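Local atomic coordinates of capsid protein VP1 (PDB entry 6Y5Z), a protein that probably forms the T=7 icosahedral shell of human polyomavirus 12, assembling as pentamers that build the viral capsid. Residues G139-H144 / V161-C167; P119-S123 / L207-P211. All coordinates share one frame; numbering follows the deposited sequence.

Contact 1 of 2, residues G139-H144 / V161-C167; sequences GIQQSH and VTAKIQC
A side-chain amide does the work of a backbone carbonyl here: Gln-166 OE1 takes the N-H of His-144 at 2.9 Å, in its carbonyl plane and on a lone pair. The Gln-166 chain, extended beyond CG, carries the amide across to residues 143-144, and OE1 also lies at the edge of the imidazole, near CD2. The ring and amide planes are 58° apart. NE2 of the same amide bonds to the carbonyls of Thr-38 and Tyr-40 of a neighbouring subunit, so both ends of the group are held. Ala-163 covers one face of the His-144 ring, its CB 4.3 Å from the centroid, a CH-pi contact. His-144 ND1 meets a water that donates to Val-161 O, and His-144 NE2 bonds to Thr-38 OG1 of that same subunit.

Further along, Gln-141 N donates to Ile-165 O over 2.9 Å. The Gln-141 side chain runs over Ile-165, with Gln-141 CG 4.0 Å from Ile-165 CG1, and its NE2 turns back to Ser-143 O within its own segment at 3.0 Å. Ile-165 CG2 packs 3.6 Å from His-144 CB. A second water bridges Gly-139 O and Cys-167 O, 2.7 Å from each. The arrangement belongs to the long EF loop of the VP1 jelly roll, between strands 124-131 and 197-204, folded on itself with an ST turn at Thr-162 leading into 3-10 turn 163-166, and lying against a neighbouring subunit.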
ATOM      1  N   GLY D 139     -30.537   1.880   1.966  1.00 13.68           N
ATOM      2  CA  GLY D 139     -30.688   0.765   1.031  1.00 14.66           C
ATOM      3  C   GLY D 139     -30.115   1.080  -0.330  1.00 13.42           C
ATOM      4  O   GLY D 139     -30.220   2.210  -0.795  1.00 14.51           O
ATOM      5  N   ILE D 140     -29.514   0.070  -0.945  1.00 13.65           N
ATOM      6  CA  ILE D 140     -28.896   0.152  -2.293  1.00 13.85           C
ATOM      7  C   ILE D 140     -28.592  -1.288  -2.710  1.00 14.57           C
ATOM      8  O   ILE D 140     -28.257  -2.106  -1.848  1.00 14.13           O
ATOM      9  CB  ILE D 140     -27.672   1.086  -2.310  1.00 13.81           C
ATOM     10  CG1 ILE D 140     -27.088   1.181  -3.720  1.00 14.78           C
ATOM     11  CG2 ILE D 140     -26.635   0.657  -1.247  1.00 14.80           C
ATOM     12  CD1 ILE D 140     -26.156   2.344  -3.934  1.00 15.39           C
ATOM     13  N   GLN D 141     -28.798  -1.611  -3.982  1.00 14.37           N
ATOM     14  CA  GLN D 141     -28.700  -3.006  -4.473  1.00 14.63           C
ATOM     15  C   GLN D 141     -27.968  -3.026  -5.806  1.00 14.17           C
ATOM     16  O   GLN D 141     -28.097  -2.063  -6.586  1.00 15.82           O
ATOM     17  CB  GLN D 141     -30.088  -3.625  -4.675  1.00 15.41           C
ATOM     18  CG  GLN D 141     -30.901  -3.651  -3.390  1.00 15.38           C
ATOM     19  CD  GLN D 141     -32.282  -4.269  -3.492  1.00 16.59           C
ATOM     20  OE1 GLN D 141     -33.057  -4.134  -2.554  1.00 16.74           O
ATOM     21  NE2 GLN D 141     -32.604  -4.959  -4.586  1.00 17.26           N
ATOM     22  N   GLN D 142     -27.338  -4.154  -6.113  1.00 14.78           N
ATOM     23  CA  GLN D 142     -26.707  -4.373  -7.437  1.00 15.05           C
ATOM     24  C   GLN D 142     -27.792  -4.561  -8.513  1.00 15.28           C
ATOM     25  O   GLN D 142     -27.561  -4.156  -9.662  1.00 14.78           O
ATOM     26  CB  GLN D 142     -25.739  -5.557  -7.368  1.00 15.99           C
ATOM     27  CG  GLN D 142     -24.919  -5.718  -8.646  1.00 17.43           C
ATOM     28  CD  GLN D 142     -23.635  -6.462  -8.367  1.00 18.16           C
ATOM     29  OE1 GLN D 142     -22.584  -5.853  -8.136  1.00 20.38           O
ATOM     30  NE2 GLN D 142     -23.750  -7.775  -8.262  1.00 18.76           N
ATOM     31  N   SER D 143     -28.929  -5.167  -8.151  1.00 15.61           N
ATOM     32  CA  SER D 143     -30.051  -5.461  -9.067  1.00 16.12           C
ATOM     33  C   SER D 143     -31.373  -5.222  -8.345  1.00 15.72           C
ATOM     34  O   SER D 143     -31.592  -5.817  -7.269  1.00 16.36           O
ATOM     35  CB  SER D 143     -29.992  -6.857  -9.601  1.00 16.74           C
ATOM     36  OG  SER D 143     -31.237  -7.169 -10.238  1.00 18.50           O
ATOM     37  N   HIS D 144     -32.232  -4.406  -8.930  1.00 16.21           N
ATOM     38  CA  HIS D 144     -33.577  -4.136  -8.377  1.00 16.63           C
ATOM     39  C   HIS D 144     -34.480  -5.368  -8.521  1.00 17.24           C
ATOM     40  O   HIS D 144     -35.544  -5.381  -7.881  1.00 18.45           O
ATOM     41  CB  HIS D 144     -34.163  -2.870  -9.013  1.00 17.06           C
ATOM     42  CG  HIS D 144     -34.677  -3.037 -10.399  1.00 16.84           C
ATOM     43  ND1 HIS D 144     -36.036  -3.241 -10.680  1.00 17.89           N
ATOM     44  CD2 HIS D 144     -34.042  -2.979 -11.596  1.00 18.01           C
ATOM     45  CE1 HIS D 144     -36.192  -3.319 -11.993  1.00 18.30           C
ATOM     46  NE2 HIS D 144     -34.987  -3.178 -12.587  1.00 17.95           N
ATOM     47  N   VAL D 161     -39.506  -0.879  -4.267  1.00 17.92           N
ATOM     48  CA  VAL D 161     -38.200  -1.147  -4.936  1.00 18.22           C
ATOM     49  C   VAL D 161     -38.361  -0.980  -6.450  1.00 18.28           C
ATOM     50  O   VAL D 161     -39.232  -1.640  -7.075  1.00 20.56           O
ATOM     51  CB  VAL D 161     -37.652  -2.514  -4.524  1.00 18.96           C
ATOM     52  CG1 VAL D 161     -36.389  -2.861  -5.287  1.00 19.00           C
ATOM     53  CG2 VAL D 161     -37.387  -2.508  -3.030  1.00 19.23           C
ATOM     54  N   THR D 162     -37.548  -0.101  -7.017  1.00 16.79           N
ATOM     55  CA  THR D 162     -37.506   0.187  -8.467  1.00 17.33           C
ATOM     56  C   THR D 162     -36.035   0.224  -8.879  1.00 16.31           C
ATOM     57  O   THR D 162     -35.181   0.067  -8.000  1.00 16.03           O
ATOM     58  CB  THR D 162     -38.199   1.523  -8.744  1.00 18.51           C
ATOM     59  OG1 THR D 162     -37.395   2.584  -8.222  1.00 20.30           O
ATOM     60  CG2 THR D 162     -39.573   1.593  -8.121  1.00 20.21           C
ATOM     61  N   ALA D 163     -35.764   0.530 -10.141  1.00 17.30           N
ATOM     62  CA  ALA D 163     -34.379   0.676 -10.630  1.00 16.57           C
ATOM     63  C   ALA D 163     -33.652   1.759  -9.825  1.00 16.42           C
ATOM     64  O   ALA D 163     -32.419   1.705  -9.785  1.00 15.79           O
ATOM     65  CB  ALA D 163     -34.397   0.981 -12.106  1.00 17.17           C
ATOM     66  N   LYS D 164     -34.356   2.718  -9.215  1.00 16.15           N
ATOM     67  CA  LYS D 164     -33.699   3.763  -8.387  1.00 16.73           C
ATOM     68  C   LYS D 164     -32.803   3.126  -7.315  1.00 15.51           C
ATOM     69  O   LYS D 164     -31.822   3.780  -6.915  1.00 15.44           O
ATOM     70  CB  LYS D 164     -34.715   4.640  -7.644  1.00 20.06           C
ATOM     71  CG  LYS D 164     -35.442   5.679  -8.478  1.00 24.23           C
ATOM     72  CD  LYS D 164     -36.424   6.477  -7.643  1.00 26.83           C
ATOM     73  CE  LYS D 164     -37.744   5.757  -7.427  1.00 31.38           C
ATOM     74  N   ILE D 165     -33.140   1.929  -6.861  1.00 14.38           N
ATOM     75  CA  ILE D 165     -32.427   1.264  -5.727  1.00 13.93           C
ATOM     76  C   ILE D 165     -31.005   0.891  -6.187  1.00 13.99           C
ATOM     77  O   ILE D 165     -30.173   0.552  -5.299  1.00 14.72           O
ATOM     78  CB  ILE D 165     -33.218   0.057  -5.191  1.00 14.23           C
ATOM     79  CG1 ILE D 165     -32.906  -0.227  -3.715  1.00 15.72           C
ATOM     80  CG2 ILE D 165     -32.985  -1.165  -6.078  1.00 15.30           C
ATOM     81  CD1 ILE D 165     -33.328   0.884  -2.768  1.00 15.50           C
ATOM     82  N   GLN D 166     -30.735   0.862  -7.495  1.00 14.18           N
ATOM     83  CA  GLN D 166     -29.369   0.548  -8.022  1.00 13.75           C
ATOM     84  C   GLN D 166     -28.454   1.745  -7.833  1.00 14.97           C
ATOM     85  O   GLN D 166     -27.233   1.577  -7.934  1.00 15.28           O
ATOM     86  CB  GLN D 166     -29.446   0.078  -9.473  1.00 13.99           C
ATOM     87  CG  GLN D 166     -30.052  -1.306  -9.555  1.00 14.02           C
ATOM     88  CD  GLN D 166     -30.405  -1.848 -10.923  1.00 13.87           C
ATOM     89  OE1 GLN D 166     -30.926  -2.965 -11.015  1.00 15.61           O
ATOM     90  NE2 GLN D 166     -30.173  -1.083 -11.985  1.00 13.83           N
ATOM     91  N   CYS D 167     -29.023   2.907  -7.554  1.00 13.80           N
ATOM     92  CA  CYS D 167     -28.278   4.133  -7.190  1.00 14.01           C
ATOM     93  C   CYS D 167     -28.768   4.551  -5.794  1.00 14.25           C
ATOM     94  O   CYS D 167     -28.940   3.644  -4.952  1.00 15.42           O
ATOM     95  CB  CYS D 167     -28.430   5.178  -8.287  1.00 14.51           C
ATOM     96  SG  CYS D 167     -27.757   4.641  -9.890  1.00 16.28           S
TER
HETATM   97  O   HOH W   1     -30.924   3.216  -3.217  1.00 14.35           O
HETATM   98  O   HOH W   2     -38.352  -3.455  -9.060  1.00 25.30           O

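Contact 2 of 2, residues P119-S123 / L207-P211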
ATOM      1  N   PRO D 119      -6.450 -21.779   0.376  1.00 14.10           N
ATOM      2  CA  PRO D 119      -7.086 -21.084   1.484  1.00 13.63           C
ATOM      3  C   PRO D 119      -8.121 -20.059   1.019  1.00 13.06           C
ATOM      4  O   PRO D 119      -8.260 -19.771  -0.167  1.00 12.96           O
ATOM      5  CB  PRO D 119      -5.896 -20.436   2.188  1.00 13.97           C
ATOM      6  CG  PRO D 119      -4.956 -20.126   1.046  1.00 15.30           C
ATOM      7  CD  PRO D 119      -5.083 -21.302   0.104  1.00 15.00           C
ATOM      8  N   VAL D 120      -8.802 -19.486   2.010  1.00 11.97           N
ATOM      9  CA  VAL D 120      -9.875 -18.493   1.792  1.00 12.53           C
ATOM     10  C   VAL D 120      -9.325 -17.298   1.025  1.00 12.65           C
ATOM     11  O   VAL D 120      -8.338 -16.668   1.474  1.00 14.22           O
ATOM     12  CB  VAL D 120     -10.511 -18.061   3.116  1.00 13.40           C
ATOM     13  CG1 VAL D 120     -11.423 -16.869   2.918  1.00 13.69           C
ATOM     14  CG2 VAL D 120     -11.284 -19.220   3.745  1.00 13.31           C
ATOM     15  N   VAL D 121      -9.982 -16.962  -0.074  1.00 13.03           N
ATOM     16  CA  VAL D 121      -9.589 -15.782  -0.895  1.00 12.84           C
ATOM     17  C   VAL D 121     -10.849 -15.158  -1.492  1.00 13.34           C
ATOM     18  O   VAL D 121     -11.924 -15.803  -1.558  1.00 12.40           O
ATOM     19  CB  VAL D 121      -8.579 -16.146  -1.997  1.00 12.60           C
ATOM     20  CG1 VAL D 121      -7.211 -16.533  -1.452  1.00 14.11           C
ATOM     21  CG2 VAL D 121      -9.109 -17.240  -2.892  1.00 13.19           C
ATOM     22  N   GLY D 122     -10.703 -13.946  -1.999  1.00 13.41           N
ATOM     23  CA  GLY D 122     -11.780 -13.229  -2.680  1.00 13.65           C
ATOM     24  C   GLY D 122     -12.095 -11.919  -2.015  1.00 13.06           C
ATOM     25  O   GLY D 122     -11.202 -11.288  -1.426  1.00 14.21           O
ATOM     26  N   SER D 123     -13.328 -11.466  -2.162  1.00 12.95           N
ATOM     27  CA  SER D 123     -13.769 -10.124  -1.762  1.00 12.48           C
ATOM     28  C   SER D 123     -13.856 -10.040  -0.233  1.00 13.59           C
ATOM     29  O   SER D 123     -14.278 -10.997   0.425  1.00 13.73           O
ATOM     30  CB  SER D 123     -15.075  -9.773  -2.395  1.00 12.50           C
ATOM     31  OG  SER D 123     -14.960  -9.643  -3.814  1.00 13.14           O
ATOM     32  N   LEU D 207     -12.237 -11.939  -7.269  1.00 15.82           N
ATOM     33  CA  LEU D 207     -12.664 -13.338  -7.084  1.00 16.15           C
ATOM     34  C   LEU D 207     -11.651 -14.095  -6.215  1.00 15.54           C
ATOM     35  O   LEU D 207     -12.091 -14.912  -5.372  1.00 15.58           O
ATOM     36  CB  LEU D 207     -12.787 -13.967  -8.468  1.00 17.22           C
ATOM     37  CG  LEU D 207     -13.350 -15.381  -8.498  1.00 19.12           C
ATOM     38  CD1 LEU D 207     -14.777 -15.404  -7.994  1.00 19.96           C
ATOM     39  CD2 LEU D 207     -13.273 -15.948  -9.906  1.00 18.88           C
ATOM     40  N   THR D 208     -10.348 -13.853  -6.404  1.00 15.11           N
ATOM     41  CA  THR D 208      -9.299 -14.651  -5.711  1.00 14.81           C
ATOM     42  C   THR D 208      -8.298 -13.748  -4.977  1.00 14.13           C
ATOM     43  O   THR D 208      -7.185 -14.223  -4.661  1.00 14.84           O
ATOM     44  CB  THR D 208      -8.578 -15.593  -6.679  1.00 17.79           C
ATOM     45  OG1 THR D 208      -7.949 -14.817  -7.691  1.00 19.02           O
ATOM     46  CG2 THR D 208      -9.517 -16.616  -7.285  1.00 18.51           C
ATOM     47  N   THR D 209      -8.723 -12.565  -4.586  1.00 12.82           N
ATOM     48  CA  THR D 209      -7.817 -11.610  -3.916  1.00 13.48           C
ATOM     49  C   THR D 209      -7.364 -12.183  -2.575  1.00 14.47           C
ATOM     50  O   THR D 209      -8.172 -12.702  -1.823  1.00 13.19           O
ATOM     51  CB  THR D 209      -8.503 -10.266  -3.725  1.00 13.47           C
ATOM     52  OG1 THR D 209      -9.157 -10.000  -4.969  1.00 14.03           O
ATOM     53  CG2 THR D 209      -7.516  -9.187  -3.343  1.00 13.69           C
ATOM     54  N   PRO D 210      -6.071 -12.066  -2.212  1.00 14.50           N
ATOM     55  CA  PRO D 210      -5.639 -12.499  -0.883  1.00 14.37           C
ATOM     56  C   PRO D 210      -6.228 -11.626   0.217  1.00 14.15           C
ATOM     57  O   PRO D 210      -6.219 -10.403   0.119  1.00 13.80           O
ATOM     58  CB  PRO D 210      -4.118 -12.356  -0.874  1.00 15.47           C
ATOM     59  CG  PRO D 210      -3.784 -11.541  -2.095  1.00 18.51           C
ATOM     60  CD  PRO D 210      -4.960 -11.604  -3.048  1.00 16.54           C
ATOM     61  N   PRO D 211      -6.762 -12.237   1.292  1.00 14.67           N
ATOM     62  CA  PRO D 211      -7.238 -11.465   2.434  1.00 14.84           C
ATOM     63  C   PRO D 211      -6.059 -10.901   3.230  1.00 15.24           C
ATOM     64  O   PRO D 211      -4.998 -11.513   3.242  1.00 14.69           O
ATOM     65  CB  PRO D 211      -7.997 -12.475   3.293  1.00 16.43           C
ATOM     66  CG  PRO D 211      -7.393 -13.815   2.926  1.00 16.61           C
ATOM     67  CD  PRO D 211      -6.969 -13.687   1.471  1.00 15.41           C
TER
HETATM   68  O   HOH W   3     -12.446 -17.351  -4.360  1.00 27.37           O
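Two loops of the VP1 jelly roll meet here, each next to a strand: residues 119-123 are the end of the DE loop and lead into strand 124-131, and residues 207-211, in the FG loop, link strand 197-204 to strand 212-216. Val-121 and Gly-122 carry the first loop's side of the contact. Gly-122 N donates to Thr-209 O over 2.8 Å in an almost straight bond. Just past it, with no side chain in the way, Gly-122 brings its CA within 3.2 Å of Leu-207 O and takes up phi 121° and psi -153°.

Val-121 sets its CB against the backbone carbonyls of the second loop, 3.5 Å from Thr-209 O. Its two methyls part: CG2 lies over Thr-208, whereas CG1, anti to the carbonyl carbon (chi1 -68°), reaches the ring of Pro-211, 4.1 Å from CD. The same proline ring meets the Val-120 carbonyl, with CD 3.3 Å from Val-120 O. A water bridges the Leu-207 end, donating to Leu-207 O at 2.7 Å and, over a longer 3.2 Å, to Val-121 O.

The preceding residues of the second loop take part too: Thr-209 OG1 bonds to Gly-205 O and Ser-123 OG to Gly-206 O, while Val-121 pairs through its backbone with Trp-248 of strand 237-250. Two neighbouring subunits of the pentamer pack on the contact, one laying Gly-206 on Val-121 and the other Val-116 on Leu-207. Apolar groups are set against carbonyl oxygens and against each other, and the polar links across the contact run through main-chain atoms and one water, with no side-chain polar group of the two segments bonding across.

Contact 1 is the more buried of the two; contact 2 is only partly so, with Thr-208 exposed. Their centres lie 27 Å apart and they do not touch, the nearest atoms being about 10 Å from each other. Contact 1 closes one excursion between strands 136-139 and 173-175, which itself falls within the long chain span that contact 2 brings together from residues flanking different strands of the large sheet. Contact 1 adds a side-chain amide and a water-linked imidazole to its main-chain bond, whereas 119-123 / 207-211 relies on main-chain atoms, valine and proline. Both reach a common neighbouring subunit, and contact 2 meets a further one besides.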